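Side-chain contacts in ethanolamine kinase Pv091845 (Plasmodium vivax, PDB 2QG7), which probably catalyses the ATP-dependent phosphorylation of ethanolamine, the opening step in making phosphatidylethanolamine: residues E191-P196 / N369-F374; E385-F390 / P412-S417; C376-T381 / L446-L451; C295-S300 / I347-F352. All blocks are in the same frame, centred on the assembly; numbering follows the deposited sequence.

Contact 1: E191-P196 / N369-F374; sequences EDIKNP and NEYAGF
Y371 lays one face of its ring against the end of helix 190-194, where I193 and K194 receive it. This is aromatic packing in the helical lobe of a protein-kinase-like fold, with the tyrosine supplied by the loop after helix 360-369. Y371 has the most surface buried here, and its ring covers the peptide joining the other two residues: I193 C and K194 N both lie over the same face. The two aliphatic chains divide the ring between them. On one flank I193 CD1 packs 3.7 Å from Y371 CD1 and also comes within 3.4 Å of the backbone oxygen E370 O. On the other, K194 CA is 3.6 Å from Y371 CE2, and K194 CG is 3.7 Å from Y371 CD2. The lysine CG points away from the backbone N (chi1 -175°), and the chain runs out straight past the ring and bends only at its last torsion, bringing NZ to L380 O and into a salt bridge with E386. The phenol has polar partners of its own. Its oxygen is hydrogen-bonded to Q199 NE2, and a water lies 2.8 Å from Y371 OH while donating to I193 O at 2.7 Å.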
# COMPACT_ATOMS: atom_id res chain seq x y z
N GLU D 191 -15.29 9.01 -5.51
CA GLU D 191 -16.27 8.52 -6.45
C GLU D 191 -17.08 9.67 -7.01
O GLU D 191 -17.59 9.54 -8.13
CB GLU D 191 -17.18 7.38 -5.91
CG GLU D 191 -17.37 7.34 -4.39
CD GLU D 191 -16.14 6.76 -3.63
OE1 GLU D 191 -15.66 5.66 -4.01
OE2 GLU D 191 -15.66 7.39 -2.64
N ASP D 192 -17.20 10.79 -6.27
CA ASP D 192 -17.86 11.97 -6.81
C ASP D 192 -17.08 12.61 -7.94
O ASP D 192 -17.66 12.95 -8.97
CB ASP D 192 -18.15 13.01 -5.74
CG ASP D 192 -19.20 12.55 -4.75
OD1 ASP D 192 -19.15 13.00 -3.58
OD2 ASP D 192 -20.08 11.73 -5.10
N ILE D 193 -15.77 12.80 -7.75
CA ILE D 193 -14.93 13.42 -8.76
C ILE D 193 -14.83 12.64 -10.07
O ILE D 193 -14.53 13.21 -11.11
CB ILE D 193 -13.51 13.84 -8.22
CG1 ILE D 193 -12.58 12.62 -7.96
CG2 ILE D 193 -13.68 14.81 -7.02
CD1 ILE D 193 -11.19 13.03 -7.55
N LYS D 194 -15.11 11.34 -10.00
CA LYS D 194 -15.05 10.45 -11.13
C LYS D 194 -16.39 10.47 -11.87
O LYS D 194 -16.47 10.14 -13.05
CB LYS D 194 -14.75 9.03 -10.63
CG LYS D 194 -14.54 7.97 -11.76
CD LYS D 194 -14.24 6.62 -11.15
CE LYS D 194 -14.10 5.53 -12.19
NZ LYS D 194 -12.85 5.70 -13.00
N ASN D 195 -17.44 10.82 -11.14
CA ASN D 195 -18.81 10.95 -11.63
C ASN D 195 -18.95 12.09 -12.67
O ASN D 195 -18.63 13.25 -12.38
CB ASN D 195 -19.74 11.15 -10.42
CG ASN D 195 -21.18 11.31 -10.80
OD1 ASN D 195 -21.57 10.99 -11.93
ND2 ASN D 195 -21.98 11.83 -9.87
N PRO D 196 -19.36 11.74 -13.91
CA PRO D 196 -19.49 12.67 -15.07
C PRO D 196 -20.28 13.97 -14.77
O PRO D 196 -20.01 15.01 -15.35
CB PRO D 196 -20.22 11.81 -16.12
CG PRO D 196 -19.71 10.40 -15.83
CD PRO D 196 -19.68 10.34 -14.30
N ASN D 369 -5.02 11.55 -11.14
CA ASN D 369 -4.45 10.63 -10.18
C ASN D 369 -5.27 10.50 -8.89
O ASN D 369 -5.20 9.48 -8.24
CB ASN D 369 -2.99 10.95 -9.85
CG ASN D 369 -2.03 10.35 -10.83
OD1 ASN D 369 -2.28 9.28 -11.39
ND2 ASN D 369 -0.90 11.02 -11.04
N GLU D 370 -6.02 11.53 -8.55
CA GLU D 370 -6.71 11.58 -7.27
C GLU D 370 -8.04 10.86 -7.31
O GLU D 370 -8.79 10.88 -6.38
CB GLU D 370 -6.87 13.05 -6.82
CG GLU D 370 -5.54 13.82 -6.47
CD GLU D 370 -4.76 13.21 -5.27
OE1 GLU D 370 -3.52 13.43 -5.15
OE2 GLU D 370 -5.39 12.52 -4.39
N TYR D 371 -8.35 10.24 -8.42
CA TYR D 371 -9.53 9.43 -8.59
C TYR D 371 -9.29 8.14 -7.78
O TYR D 371 -10.26 7.50 -7.30
CB TYR D 371 -9.68 9.07 -10.08
CG TYR D 371 -10.41 10.09 -10.96
CD1 TYR D 371 -10.21 11.48 -10.80
CD2 TYR D 371 -11.26 9.66 -11.98
CE1 TYR D 371 -10.87 12.39 -11.62
CE2 TYR D 371 -11.92 10.57 -12.81
CZ TYR D 371 -11.72 11.93 -12.62
OH TYR D 371 -12.40 12.84 -13.43
N ALA D 372 -8.01 7.77 -7.70
CA ALA D 372 -7.52 6.63 -6.90
C ALA D 372 -7.66 6.85 -5.39
O ALA D 372 -7.72 5.88 -4.64
CB ALA D 372 -6.07 6.34 -7.24
N GLY D 373 -7.69 8.13 -4.97
CA GLY D 373 -7.76 8.47 -3.55
C GLY D 373 -6.42 8.22 -2.86
O GLY D 373 -5.41 7.92 -3.51
N PHE D 374 -6.42 8.38 -1.54
CA PHE D 374 -5.20 8.11 -0.73
C PHE D 374 -4.87 6.62 -0.68
O PHE D 374 -3.77 6.25 -0.37
CB PHE D 374 -5.36 8.67 0.69
CG PHE D 374 -5.15 10.16 0.77
CD1 PHE D 374 -3.92 10.72 0.44
CD2 PHE D 374 -6.19 11.00 1.17
CE1 PHE D 374 -3.71 12.10 0.55
CE2 PHE D 374 -6.00 12.38 1.25
CZ PHE D 374 -4.75 12.92 0.94
O HOH W 1 -13.08 15.24 -12.16

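Contact 2: E385-F390 / P412-S417; sequences EEEYHF and PFYICS
E387 and Y414 reach toward each other from two helices, 384-395 and 413-430, of the helical lobe of the kinase-like fold. E387 CA and Y414 CA are 12.3 Å apart, so the helices do not pack directly here; the gap is spanned by one long carboxylate chain and one phenol coming from opposite directions. Along the first helix, E386 turns elsewhere: its OE1 forms a salt bridge with K194 NZ, and its backbone O accepts a hydrogen bond from Q199 NE2. E387 then makes the crossing: its chain is extended beyond CG (chi2 -177°), which carries E387 OE2 to within 2.6 Å of Y414 OH, and the phenol donates the proton. The bond arrives on the anti side of OE2, 20° out of the carboxylate plane. Ring and carboxylate planes are only 23° apart, and E387 OE2 lies at the ring edge, 3.4 Å from Y414 CE2. Both residues are buried, P382 touches each of them, and K457 makes a cation-pi contact with the tyrosine ring. F368 touches the Y414 side chain too and meets F390 edge-to-face. One turn back from that phenylalanine's neighbour, Q199 grips the helix a second time, through its OE1 and H389 ND1.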
# COMPACT_ATOMS: atom_id res chain seq x y z
N GLU D 385 -11.76 7.74 -22.61
CA GLU D 385 -13.12 8.20 -22.73
C GLU D 385 -13.49 9.15 -21.59
O GLU D 385 -14.19 10.17 -21.81
CB GLU D 385 -14.05 6.98 -22.74
CG GLU D 385 -15.51 7.34 -23.01
CD GLU D 385 -16.44 6.15 -23.22
OE1 GLU D 385 -15.97 4.98 -23.29
OE2 GLU D 385 -17.67 6.41 -23.36
N GLU D 386 -13.04 8.82 -20.38
CA GLU D 386 -13.28 9.64 -19.20
C GLU D 386 -12.41 10.88 -19.17
O GLU D 386 -12.84 11.93 -18.70
CB GLU D 386 -13.08 8.84 -17.94
CG GLU D 386 -14.09 7.77 -17.72
CD GLU D 386 -13.79 6.95 -16.47
OE1 GLU D 386 -13.56 7.53 -15.37
OE2 GLU D 386 -13.78 5.71 -16.61
N GLU D 387 -11.18 10.78 -19.66
CA GLU D 387 -10.35 11.95 -19.83
C GLU D 387 -10.98 12.96 -20.83
O GLU D 387 -10.89 14.19 -20.66
CB GLU D 387 -8.97 11.54 -20.32
CG GLU D 387 -8.17 10.75 -19.33
CD GLU D 387 -6.76 10.42 -19.80
OE1 GLU D 387 -6.48 10.51 -21.02
OE2 GLU D 387 -5.92 10.02 -18.94
N TYR D 388 -11.59 12.40 -21.88
CA TYR D 388 -12.26 13.15 -22.92
C TYR D 388 -13.46 13.98 -22.37
O TYR D 388 -13.57 15.19 -22.62
CB TYR D 388 -12.72 12.17 -24.00
CG TYR D 388 -13.22 12.80 -25.26
CD1 TYR D 388 -12.34 13.13 -26.29
CD2 TYR D 388 -14.59 13.07 -25.43
CE1 TYR D 388 -12.79 13.71 -27.46
CE2 TYR D 388 -15.06 13.68 -26.60
CZ TYR D 388 -14.15 13.98 -27.61
OH TYR D 388 -14.62 14.56 -28.77
N HIS D 389 -14.35 13.31 -21.63
CA HIS D 389 -15.49 13.97 -21.06
C HIS D 389 -15.12 15.16 -20.18
O HIS D 389 -15.82 16.15 -20.18
CB HIS D 389 -16.39 12.96 -20.31
CG HIS D 389 -17.71 13.54 -19.88
ND1 HIS D 389 -17.93 14.00 -18.60
CD2 HIS D 389 -18.85 13.78 -20.56
CE1 HIS D 389 -19.17 14.47 -18.51
NE2 HIS D 389 -19.75 14.34 -19.68
N PHE D 390 -14.02 15.09 -19.43
CA PHE D 390 -13.59 16.18 -18.54
C PHE D 390 -13.05 17.36 -19.34
O PHE D 390 -13.35 18.54 -19.07
CB PHE D 390 -12.50 15.66 -17.58
CG PHE D 390 -12.01 16.69 -16.56
CD1 PHE D 390 -12.57 16.76 -15.29
CD2 PHE D 390 -10.94 17.55 -16.86
CE1 PHE D 390 -12.09 17.66 -14.35
CE2 PHE D 390 -10.47 18.47 -15.91
CZ PHE D 390 -11.04 18.53 -14.66
N PRO D 412 2.24 12.50 -19.90
CA PRO D 412 3.42 12.32 -19.05
C PRO D 412 3.39 13.01 -17.67
O PRO D 412 4.32 12.83 -16.87
CB PRO D 412 4.53 12.97 -19.88
CG PRO D 412 3.83 14.02 -20.71
CD PRO D 412 2.47 13.48 -21.00
N PHE D 413 2.38 13.85 -17.40
CA PHE D 413 2.30 14.58 -16.13
C PHE D 413 1.72 13.68 -15.02
O PHE D 413 1.81 14.02 -13.84
CB PHE D 413 1.47 15.87 -16.26
CG PHE D 413 2.17 16.96 -17.00
CD1 PHE D 413 2.13 17.00 -18.40
CD2 PHE D 413 2.89 17.93 -16.31
CE1 PHE D 413 2.76 17.99 -19.07
CE2 PHE D 413 3.55 18.96 -17.00
CZ PHE D 413 3.50 18.97 -18.36
N TYR D 414 1.14 12.56 -15.42
CA TYR D 414 0.72 11.54 -14.49
C TYR D 414 1.88 11.07 -13.58
O TYR D 414 1.78 11.09 -12.33
CB TYR D 414 0.19 10.37 -15.27
CG TYR D 414 -1.27 10.42 -15.61
CD1 TYR D 414 -2.22 10.01 -14.66
CD2 TYR D 414 -1.71 10.82 -16.89
CE1 TYR D 414 -3.56 10.01 -14.95
CE2 TYR D 414 -3.08 10.82 -17.20
CZ TYR D 414 -3.99 10.41 -16.22
OH TYR D 414 -5.32 10.40 -16.48
N ILE D 415 2.98 10.68 -14.24
CA ILE D 415 4.23 10.32 -13.56
C ILE D 415 4.87 11.46 -12.80
O ILE D 415 5.48 11.26 -11.76
CB ILE D 415 5.28 9.75 -14.55
CG1 ILE D 415 4.77 8.44 -15.20
CG2 ILE D 415 6.60 9.43 -13.79
CD1 ILE D 415 5.47 8.23 -16.53
N CYS D 416 4.76 12.64 -13.36
CA CYS D 416 5.26 13.86 -12.73
C CYS D 416 4.54 14.15 -11.35
O CYS D 416 5.14 14.53 -10.35
CB CYS D 416 5.04 15.02 -13.72
SG CYS D 416 5.68 16.54 -13.12
N SER D 417 3.23 13.98 -11.36
CA SER D 417 2.41 14.06 -10.18
C SER D 417 2.76 12.96 -9.13
O SER D 417 2.78 13.24 -7.94
CB SER D 417 0.96 13.90 -10.65
OG SER D 417 0.10 13.75 -9.55

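Contact 3: C376-T381 / L446-L451; sequences CDWDLT and LTASCL
A largely apolar pocket in the helical lobe of this kinase-like fold receives the indole of W378, with A448 and L451 on its far wall. The tryptophan starts a short 3-10 segment, 378-380, in the loop before helix 384-395; the wall is formed by A448, from the C-terminal part of helix 438-448, and by L451, which occupies the N-cap position of helix 452-455. W378 CG is anti to the carbonyl carbon (chi1 -62°), which aims the indole at that junction. A448 contributes a single methyl group: its CB lies 3.6 Å from W378 CZ2 and equally 3.6 Å from W378 NE1, and so sits by the CE2 corner, between those two atoms. L451 comes in at about a right angle to the tryptophan, its CD1 4.0 Å from W378 CD1, on the pyrrole part. Together they touch the CD1-NE1-CE2-CZ2 side of the indole. One ring face lies under a backbone oxygen of its own loop, C376 O, 3.5 Å above the plane and displaced toward the rim. H418 and F454 meet the indole edge-to-face. Behind the wall begins the second subunit: T447 packs on N440 and L451 on I439 of that neighbouring chain, so the pocket backs onto the dimer contact. The loop carrying the tryptophan is tied together locally. D377 is the centre of an inverse gamma turn, and W378 O is gripped twice by T381: T381 N bonds at 3.3 Å, while T381 OG1 donates to W378 O at 2.6 Å with a C=O...donor angle of 161°.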
# COMPACT_ATOMS: atom_id res chain seq x y z
N CYS D 376 -4.82 4.77 -3.26
CA CYS D 376 -4.08 4.54 -4.51
C CYS D 376 -4.59 3.38 -5.35
O CYS D 376 -3.85 2.58 -5.91
CB CYS D 376 -2.60 4.44 -4.20
SG CYS D 376 -1.86 5.87 -3.45
N ASP D 377 -5.91 3.27 -5.45
CA ASP D 377 -6.52 2.28 -6.33
C ASP D 377 -6.43 2.74 -7.79
O ASP D 377 -7.33 3.36 -8.28
CB ASP D 377 -7.96 2.05 -5.93
CG ASP D 377 -8.08 1.46 -4.53
OD1 ASP D 377 -7.41 0.42 -4.27
OD2 ASP D 377 -8.83 2.01 -3.68
N TRP D 378 -5.31 2.43 -8.46
CA TRP D 378 -4.95 3.06 -9.73
C TRP D 378 -5.86 2.74 -10.90
O TRP D 378 -5.85 3.43 -11.92
CB TRP D 378 -3.52 2.74 -10.11
CG TRP D 378 -2.50 3.24 -9.15
CD1 TRP D 378 -1.46 2.53 -8.63
CD2 TRP D 378 -2.38 4.58 -8.61
NE1 TRP D 378 -0.69 3.33 -7.80
CE2 TRP D 378 -1.25 4.58 -7.76
CE3 TRP D 378 -3.12 5.76 -8.76
CZ2 TRP D 378 -0.85 5.72 -7.06
CZ3 TRP D 378 -2.73 6.86 -8.07
CH2 TRP D 378 -1.60 6.84 -7.22
N ASP D 379 -6.67 1.70 -10.75
CA ASP D 379 -7.64 1.31 -11.77
C ASP D 379 -8.85 2.28 -11.82
O ASP D 379 -9.69 2.21 -12.73
CB ASP D 379 -8.09 -0.14 -11.54
CG ASP D 379 -8.63 -0.39 -10.11
OD1 ASP D 379 -7.98 0.04 -9.09
OD2 ASP D 379 -9.70 -1.04 -10.00
N LEU D 380 -8.94 3.18 -10.84
CA LEU D 380 -9.99 4.17 -10.79
C LEU D 380 -9.61 5.44 -11.57
O LEU D 380 -10.44 6.29 -11.78
CB LEU D 380 -10.34 4.49 -9.33
CG LEU D 380 -10.93 3.36 -8.46
CD1 LEU D 380 -11.11 3.80 -7.04
CD2 LEU D 380 -12.27 2.92 -9.00
N THR D 381 -8.35 5.56 -11.98
CA THR D 381 -7.92 6.69 -12.78
C THR D 381 -8.60 6.62 -14.16
O THR D 381 -8.86 5.52 -14.65
CB THR D 381 -6.40 6.74 -12.92
OG1 THR D 381 -5.95 5.51 -13.50
CG2 THR D 381 -5.72 7.00 -11.59
N LEU D 446 5.81 6.85 -5.45
CA LEU D 446 7.06 6.61 -6.16
C LEU D 446 7.08 5.32 -6.94
O LEU D 446 7.68 5.28 -8.00
CB LEU D 446 8.26 6.63 -5.23
CG LEU D 446 8.73 8.01 -4.74
CD1 LEU D 446 10.01 7.90 -3.90
CD2 LEU D 446 8.93 9.05 -5.89
N THR D 447 6.42 4.27 -6.42
CA THR D 447 6.24 2.99 -7.11
C THR D 447 5.38 3.22 -8.37
O THR D 447 5.68 2.66 -9.43
CB THR D 447 5.57 1.92 -6.17
OG1 THR D 447 6.39 1.69 -5.01
CG2 THR D 447 5.38 0.59 -6.84
N ALA D 448 4.29 3.99 -8.21
CA ALA D 448 3.40 4.35 -9.32
C ALA D 448 4.11 5.07 -10.46
O ALA D 448 3.70 4.92 -11.59
CB ALA D 448 2.24 5.17 -8.82
N SER D 449 5.16 5.83 -10.17
CA SER D 449 5.93 6.49 -11.18
C SER D 449 6.75 5.53 -12.04
O SER D 449 7.10 5.86 -13.17
CB SER D 449 6.85 7.53 -10.57
OG SER D 449 7.91 6.91 -9.87
N CYS D 450 7.05 4.34 -11.51
CA CYS D 450 7.75 3.30 -12.27
C CYS D 450 6.80 2.29 -12.87
O CYS D 450 7.26 1.43 -13.61
CB CYS D 450 8.73 2.55 -11.35
SG CYS D 450 9.94 3.63 -10.61
N LEU D 451 5.51 2.37 -12.57
CA LEU D 451 4.60 1.31 -13.02
C LEU D 451 4.24 1.44 -14.50
O LEU D 451 4.07 2.54 -14.98
CB LEU D 451 3.31 1.27 -12.21
CG LEU D 451 3.26 0.71 -10.80
CD1 LEU D 451 1.88 0.98 -10.23
CD2 LEU D 451 3.55 -0.77 -10.75

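Contact 4: C295-S300 / I347-F352; sequences CDLLSS and ISFIDF
With F349 CG anti to the carbonyl carbon (chi1 -52°) and L297 turned well off a staggered position (chi1 -147°), the leucine's CD1 methyl is set over the centre of one face of the phenylalanine ring. The result is a textbook CH-pi contact: L297 CD1 stands 3.7 Å from the centroid of the F349 ring, only 10° off its normal, with CG the nearest ring atom. A second, looser touch joins I350 CD1 to the backbone oxygen S300 O at 3.9 Å. The sequences suggest the setting. Residues 295-300 belong to an H-x-D-x-x-x-x-N stretch consistent with Brenner's motif, while D351 and F352, followed by E353, probably correspond to the DFG region of protein kinases. H294 links the two, its ND1 bonded to D296 N and its NE2 to I350 O. D296 and D351 approach across the contact without touching, at positions that in relatives of this fold serve catalysis and metal binding. L297 is the centre of an inverse gamma turn, and its carbonyl oxygen is held by H367 ND1. Strand 347-349 forms an edge of a three-stranded antiparallel sheet beside 302-304, and helix 196-210 borders the packed pair, L297 touching L206 and F349 touching N205.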
# COMPACT_ATOMS: atom_id res chain seq x y z
N CYS D 295 -3.01 22.76 -7.83
CA CYS D 295 -1.85 21.90 -7.47
C CYS D 295 -2.09 20.77 -6.47
O CYS D 295 -1.20 19.96 -6.27
CB CYS D 295 -0.63 22.72 -7.03
SG CYS D 295 -0.10 23.94 -8.22
N ASP D 296 -3.29 20.74 -5.87
CA ASP D 296 -3.69 19.76 -4.87
C ASP D 296 -5.18 19.47 -4.99
O ASP D 296 -5.97 19.53 -4.04
CB ASP D 296 -3.30 20.23 -3.46
CG ASP D 296 -3.31 19.10 -2.47
OD1 ASP D 296 -3.19 17.90 -2.88
OD2 ASP D 296 -3.48 19.40 -1.26
N LEU D 297 -5.58 19.14 -6.20
CA LEU D 297 -7.00 19.04 -6.47
C LEU D 297 -7.51 17.64 -6.18
O LEU D 297 -8.05 16.96 -7.05
CB LEU D 297 -7.29 19.50 -7.89
CG LEU D 297 -8.64 20.20 -8.16
CD1 LEU D 297 -8.84 21.53 -7.40
CD2 LEU D 297 -8.80 20.39 -9.68
N LEU D 298 -7.33 17.23 -4.93
CA LEU D 298 -7.96 16.00 -4.41
C LEU D 298 -9.41 16.26 -4.07
O LEU D 298 -9.82 17.39 -3.92
CB LEU D 298 -7.19 15.42 -3.20
CG LEU D 298 -6.42 16.29 -2.20
CD1 LEU D 298 -7.33 16.83 -1.12
CD2 LEU D 298 -5.32 15.49 -1.55
N SER D 299 -10.19 15.18 -3.94
CA SER D 299 -11.64 15.27 -3.83
C SER D 299 -12.14 16.01 -2.61
O SER D 299 -13.18 16.64 -2.66
CB SER D 299 -12.30 13.88 -3.88
OG SER D 299 -11.80 13.08 -2.83
N SER D 300 -11.40 15.93 -1.52
CA SER D 300 -11.71 16.64 -0.28
C SER D 300 -11.41 18.13 -0.35
O SER D 300 -11.84 18.88 0.50
CB SER D 300 -10.98 15.98 0.91
OG SER D 300 -9.59 16.24 0.86
N ILE D 347 -19.98 23.90 -7.63
CA ILE D 347 -18.65 23.46 -7.27
C ILE D 347 -17.67 24.60 -7.06
O ILE D 347 -17.57 25.49 -7.89
CB ILE D 347 -18.09 22.45 -8.36
CG1 ILE D 347 -18.80 21.07 -8.25
CG2 ILE D 347 -16.53 22.37 -8.36
CD1 ILE D 347 -18.66 20.34 -6.90
N SER D 348 -16.92 24.57 -5.96
CA SER D 348 -15.79 25.46 -5.74
C SER D 348 -14.62 24.73 -5.09
O SER D 348 -14.78 23.67 -4.51
CB SER D 348 -16.21 26.67 -4.92
OG SER D 348 -16.71 26.27 -3.68
N PHE D 349 -13.42 25.30 -5.22
CA PHE D 349 -12.22 24.72 -4.66
C PHE D 349 -11.79 25.44 -3.38
O PHE D 349 -12.02 26.63 -3.22
CB PHE D 349 -11.08 24.74 -5.70
CG PHE D 349 -11.45 24.12 -7.02
CD1 PHE D 349 -12.31 23.04 -7.09
CD2 PHE D 349 -10.92 24.62 -8.22
CE1 PHE D 349 -12.66 22.49 -8.33
CE2 PHE D 349 -11.26 24.05 -9.41
CZ PHE D 349 -12.12 23.01 -9.47
N ILE D 350 -11.14 24.69 -2.50
CA ILE D 350 -10.57 25.19 -1.23
C ILE D 350 -9.12 24.73 -1.13
O ILE D 350 -8.65 23.92 -1.91
CB ILE D 350 -11.38 24.70 0.07
CG1 ILE D 350 -11.47 23.16 0.15
CG2 ILE D 350 -12.76 25.35 0.19
CD1 ILE D 350 -11.67 22.62 1.55
N ASP D 351 -8.43 25.27 -0.15
CA ASP D 351 -7.06 24.91 0.19
C ASP D 351 -6.04 25.13 -0.92
O ASP D 351 -5.57 24.19 -1.59
CB ASP D 351 -7.02 23.50 0.79
CG ASP D 351 -5.95 23.36 1.87
OD1 ASP D 351 -5.00 24.22 1.95
OD2 ASP D 351 -6.04 22.35 2.62
N PHE D 352 -5.67 26.39 -1.10
CA PHE D 352 -4.77 26.82 -2.17
C PHE D 352 -3.35 27.01 -1.66
O PHE D 352 -2.65 27.92 -2.10
CB PHE D 352 -5.28 28.15 -2.74
CG PHE D 352 -6.66 28.07 -3.33
CD1 PHE D 352 -7.78 28.35 -2.55
CD2 PHE D 352 -6.84 27.69 -4.65
CE1 PHE D 352 -9.07 28.24 -3.09
CE2 PHE D 352 -8.10 27.59 -5.19
CZ PHE D 352 -9.22 27.86 -4.41

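The four contacts join segments 22 to 173 residues apart within one kinase-like helical lobe. Contact 4 falls within the span of chain bridged by contact 1, and contact 2 within that bridged by contact 3, so two successive loops each close over a smaller one. Contact 1 is the hub: its centre lies about 12 Å from those of contacts 2 and 4 and 13 Å from contact 3, and it touches all three. Through N369 ND2, for instance, it probably bonds to Y414 O. Contacts 3 and 4 do not touch, their centres about 21 Å apart; contact 1, which touches both, joins the presumed catalytic loop to the side facing the second subunit.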